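Local coordinates for protein phosphoribosylglycinamide synthetase (Anaerococcus prevotii, PDB 4DIM) that probably works as an ATP-dependent ligase of the ATP-grasp family, binding ATP and a metal ion, at residues Ala249-Asp263 with Ile273-Leu285. Numbering follows the deposited sequence.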
# COMPACT_ATOMS: atom_id res chain seq x y z
N ALA A 249 5.75 -0.69 15.70
CA ALA A 249 6.38 -1.23 14.48
C ALA A 249 7.21 -0.21 13.78
O ALA A 249 8.29 -0.50 13.28
CB ALA A 249 5.32 -1.71 13.55
N ILE A 250 6.68 1.00 13.69
CA ILE A 250 7.39 2.10 13.06
C ILE A 250 8.72 2.27 13.73
O ILE A 250 9.73 2.38 13.04
CB ILE A 250 6.53 3.40 13.12
CG1 ILE A 250 5.43 3.33 12.01
CG2 ILE A 250 7.40 4.64 12.97
CD1 ILE A 250 4.29 4.22 12.24
N LYS A 251 8.73 2.25 15.05
CA LYS A 251 9.96 2.41 15.81
C LYS A 251 10.80 1.12 15.78
O LYS A 251 12.00 1.23 15.50
CB LYS A 251 9.69 2.88 17.24
CG LYS A 251 10.90 3.63 17.83
CD LYS A 251 10.53 4.84 18.75
CE LYS A 251 11.57 5.96 18.72
NZ LYS A 251 12.79 5.65 19.54
N ALA A 252 10.20 -0.09 15.93
CA ALA A 252 10.93 -1.39 15.82
C ALA A 252 11.78 -1.50 14.54
O ALA A 252 12.88 -2.06 14.55
CB ALA A 252 9.96 -2.58 15.86
N LEU A 253 11.27 -0.96 13.45
CA LEU A 253 11.90 -0.96 12.14
C LEU A 253 12.66 0.34 11.79
O LEU A 253 13.37 0.35 10.79
CB LEU A 253 10.80 -1.19 11.11
CG LEU A 253 10.10 -2.53 11.20
CD1 LEU A 253 8.86 -2.51 10.40
CD2 LEU A 253 11.00 -3.66 10.72
N GLY A 254 12.51 1.40 12.58
CA GLY A 254 13.23 2.65 12.34
C GLY A 254 12.75 3.48 11.17
O GLY A 254 13.55 4.19 10.55
N LEU A 255 11.43 3.44 10.87
CA LEU A 255 10.90 4.22 9.78
C LEU A 255 10.79 5.68 10.18
O LEU A 255 10.40 5.96 11.30
CB LEU A 255 9.53 3.73 9.33
CG LEU A 255 9.50 2.52 8.43
CD1 LEU A 255 9.59 1.28 9.23
CD2 LEU A 255 8.21 2.45 7.68
N ASN A 256 11.08 6.61 9.25
CA ASN A 256 10.91 8.02 9.53
C ASN A 256 10.75 8.84 8.25
O ASN A 256 11.13 8.40 7.17
CB ASN A 256 12.10 8.53 10.34
CG ASN A 256 11.89 9.88 10.97
OD1 ASN A 256 10.77 10.28 11.26
ND2 ASN A 256 12.97 10.64 11.13
N ASN A 257 10.13 10.02 8.37
CA ASN A 257 9.97 11.00 7.30
C ASN A 257 9.40 10.33 6.04
O ASN A 257 9.87 10.51 4.90
CB ASN A 257 11.29 11.67 7.00
CG ASN A 257 11.91 12.42 8.18
OD1 ASN A 257 11.22 12.91 9.06
ND2 ASN A 257 13.23 12.58 8.18
N CYS A 258 8.36 9.55 6.29
CA CYS A 258 7.67 8.80 5.27
C CYS A 258 6.26 8.57 5.66
O CYS A 258 5.92 8.56 6.84
CB CYS A 258 8.38 7.46 5.02
SG CYS A 258 8.39 6.33 6.44
N ALA A 259 5.42 8.35 4.63
CA ALA A 259 4.03 7.91 4.78
C ALA A 259 4.15 6.40 4.91
O ALA A 259 5.12 5.84 4.42
CB ALA A 259 3.21 8.32 3.57
N VAL A 260 3.27 5.77 5.63
CA VAL A 260 3.34 4.32 5.90
C VAL A 260 2.03 3.63 5.55
O VAL A 260 0.93 4.16 5.75
CB VAL A 260 3.70 4.09 7.40
CG1 VAL A 260 3.69 2.60 7.78
CG2 VAL A 260 5.03 4.76 7.77
N ASN A 261 2.18 2.43 5.04
CA ASN A 261 1.11 1.55 4.60
C ASN A 261 1.27 0.24 5.30
O ASN A 261 2.36 -0.30 5.28
CB ASN A 261 1.19 1.35 3.08
CG ASN A 261 0.12 0.44 2.56
OD1 ASN A 261 -1.06 0.77 2.58
ND2 ASN A 261 0.46 -0.78 2.27
N VAL A 262 0.22 -0.23 5.98
CA VAL A 262 0.19 -1.42 6.80
C VAL A 262 -1.00 -2.38 6.47
O VAL A 262 -2.12 -1.93 6.16
CB VAL A 262 0.11 -1.05 8.31
CG1 VAL A 262 0.59 -2.20 9.17
CG2 VAL A 262 0.91 0.22 8.60
N ASP A 263 -0.70 -3.70 6.54
CA ASP A 263 -1.65 -4.80 6.39
C ASP A 263 -1.76 -5.43 7.74
O ASP A 263 -0.76 -5.93 8.28
CB ASP A 263 -1.22 -5.83 5.32
CG ASP A 263 -0.99 -5.32 3.90
OD1 ASP A 263 -1.72 -4.40 3.48
OD2 ASP A 263 -0.18 -5.94 3.18
N ILE A 273 0.42 -7.29 12.74
CA ILE A 273 0.94 -6.67 11.52
C ILE A 273 1.42 -7.74 10.63
O ILE A 273 2.36 -8.45 10.99
CB ILE A 273 2.08 -5.69 11.86
CG1 ILE A 273 1.56 -4.54 12.74
CG2 ILE A 273 2.76 -5.16 10.55
CD1 ILE A 273 2.45 -3.64 13.09
N ILE A 274 0.86 -7.81 9.41
CA ILE A 274 1.33 -8.76 8.39
C ILE A 274 2.49 -8.13 7.58
O ILE A 274 3.54 -8.73 7.49
CB ILE A 274 0.19 -9.20 7.45
CG1 ILE A 274 -0.97 -9.80 8.22
CG2 ILE A 274 0.73 -10.18 6.41
CD1 ILE A 274 -2.32 -9.55 7.47
N GLU A 275 2.25 -6.97 6.95
CA GLU A 275 3.19 -6.23 6.11
C GLU A 275 3.20 -4.75 6.51
O GLU A 275 2.18 -4.21 6.93
CB GLU A 275 2.85 -6.33 4.59
CG GLU A 275 2.50 -7.68 4.00
CD GLU A 275 3.62 -8.72 3.93
OE1 GLU A 275 4.78 -8.40 4.29
OE2 GLU A 275 3.33 -9.87 3.51
N LEU A 276 4.33 -4.08 6.33
CA LEU A 276 4.53 -2.67 6.63
C LEU A 276 5.55 -2.07 5.66
O LEU A 276 6.69 -2.54 5.62
CB LEU A 276 5.00 -2.49 8.08
CG LEU A 276 4.86 -1.05 8.62
CD1 LEU A 276 4.25 -1.00 10.05
CD2 LEU A 276 6.16 -0.31 8.60
N THR A 277 5.18 -1.03 4.91
CA THR A 277 6.11 -0.39 3.96
C THR A 277 6.14 1.14 4.21
O THR A 277 5.13 1.71 4.55
CB THR A 277 5.77 -0.81 2.52
OG1 THR A 277 6.48 -0.03 1.58
CG2 THR A 277 4.34 -0.72 2.21
N GLY A 278 7.30 1.78 4.03
CA GLY A 278 7.45 3.22 4.22
C GLY A 278 7.02 4.07 3.03
O GLY A 278 7.75 4.97 2.62
N ARG A 279 5.84 3.81 2.48
CA ARG A 279 5.21 4.64 1.46
C ARG A 279 3.65 4.52 1.57
O ARG A 279 3.10 3.64 2.25
CB ARG A 279 5.73 4.34 0.04
CG ARG A 279 5.74 2.89 -0.40
CD ARG A 279 4.40 2.47 -0.92
NE ARG A 279 4.30 1.01 -1.04
CZ ARG A 279 3.16 0.35 -1.23
NH1 ARG A 279 3.16 -0.97 -1.32
NH2 ARG A 279 2.01 1.00 -1.32
N VAL A 280 2.97 5.47 0.96
CA VAL A 280 1.52 5.53 0.98
C VAL A 280 0.92 4.38 0.20
O VAL A 280 1.43 4.01 -0.83
CB VAL A 280 1.02 6.90 0.44
CG1 VAL A 280 1.24 7.02 -1.07
CG2 VAL A 280 -0.44 7.12 0.81
N GLY A 281 -0.22 3.90 0.65
CA GLY A 281 -0.91 2.80 0.00
C GLY A 281 -1.52 3.16 -1.32
O GLY A 281 -1.66 4.33 -1.65
N ALA A 282 -1.86 2.15 -2.12
CA ALA A 282 -2.44 2.38 -3.45
C ALA A 282 -3.93 2.36 -3.36
O ALA A 282 -4.46 2.38 -2.27
CB ALA A 282 -1.97 1.31 -4.41
N ASN A 283 -4.60 2.37 -4.51
CA ASN A 283 -6.02 2.15 -4.68
C ASN A 283 -6.89 3.12 -3.96
O ASN A 283 -7.85 2.73 -3.31
CB ASN A 283 -6.35 0.72 -4.24
CG ASN A 283 -5.44 -0.30 -4.87
OD1 ASN A 283 -4.84 -1.13 -4.17
ND2 ASN A 283 -5.30 -0.24 -6.18
N CYS A 284 -6.53 4.40 -4.09
CA CYS A 284 -7.22 5.57 -3.53
C CYS A 284 -7.07 5.72 -2.03
O CYS A 284 -7.72 6.58 -1.44
CB CYS A 284 -8.68 5.59 -3.95
SG CYS A 284 -8.90 5.42 -5.74
N LEU A 285 -6.14 5.01 -1.42
CA LEU A 285 -5.95 5.23 0.01
C LEU A 285 -5.46 6.67 0.34
O LEU A 285 -5.96 7.22 1.30
CB LEU A 285 -5.04 4.20 0.64
CG LEU A 285 -5.72 2.82 0.74
CD1 LEU A 285 -4.73 1.71 0.90
CD2 LEU A 285 -6.64 2.75 1.96
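Leu276 is buried and closely packed among side chains of the helix, the following loop and the paired strand. Its CD2 packs 3.6 Å from Leu255 CD2 and also meets Leu253 CD1 and Val260 CG1. Its CD1 touches Ala249 CB and Val262 CG2. With CG anti to the backbone N (chi1 -164°), Leu276 lies alongside Val262, both pointing the same way. Replacing Leu276 with an alanine would probably open a gap between the helix and the sheet and take away the methyl that Leu255 and Leu253 pack on. Helix 236-253 covers one face of the antiparallel hairpin 258-267/270-277, within the ATP-grasp domain. Thr277 N hydrogen-bonds Asn261 O at 2.9 Å. Ile274 and Glu275 both face Asp263 in a classic beta bulge: Asp263 O takes a bond from Ile274 N at 2.7 Å and a weak one from Glu275 N at 3.5 Å. The other face, with Asn261, Asp263, Glu275 and Thr277, is polar and partly exposed. There Asp263 OD2 comes within 3.3 Å of Glu275 CG, the carboxylates nearly perpendicular. Glu275 salt-bridges Lys110. Thr277 CG2 sits over one face of the Arg279 guanidinium, offset toward its rim. Thr277 OG1 hydrogen-bonds Asp81, and Arg279 NE salt-bridges it.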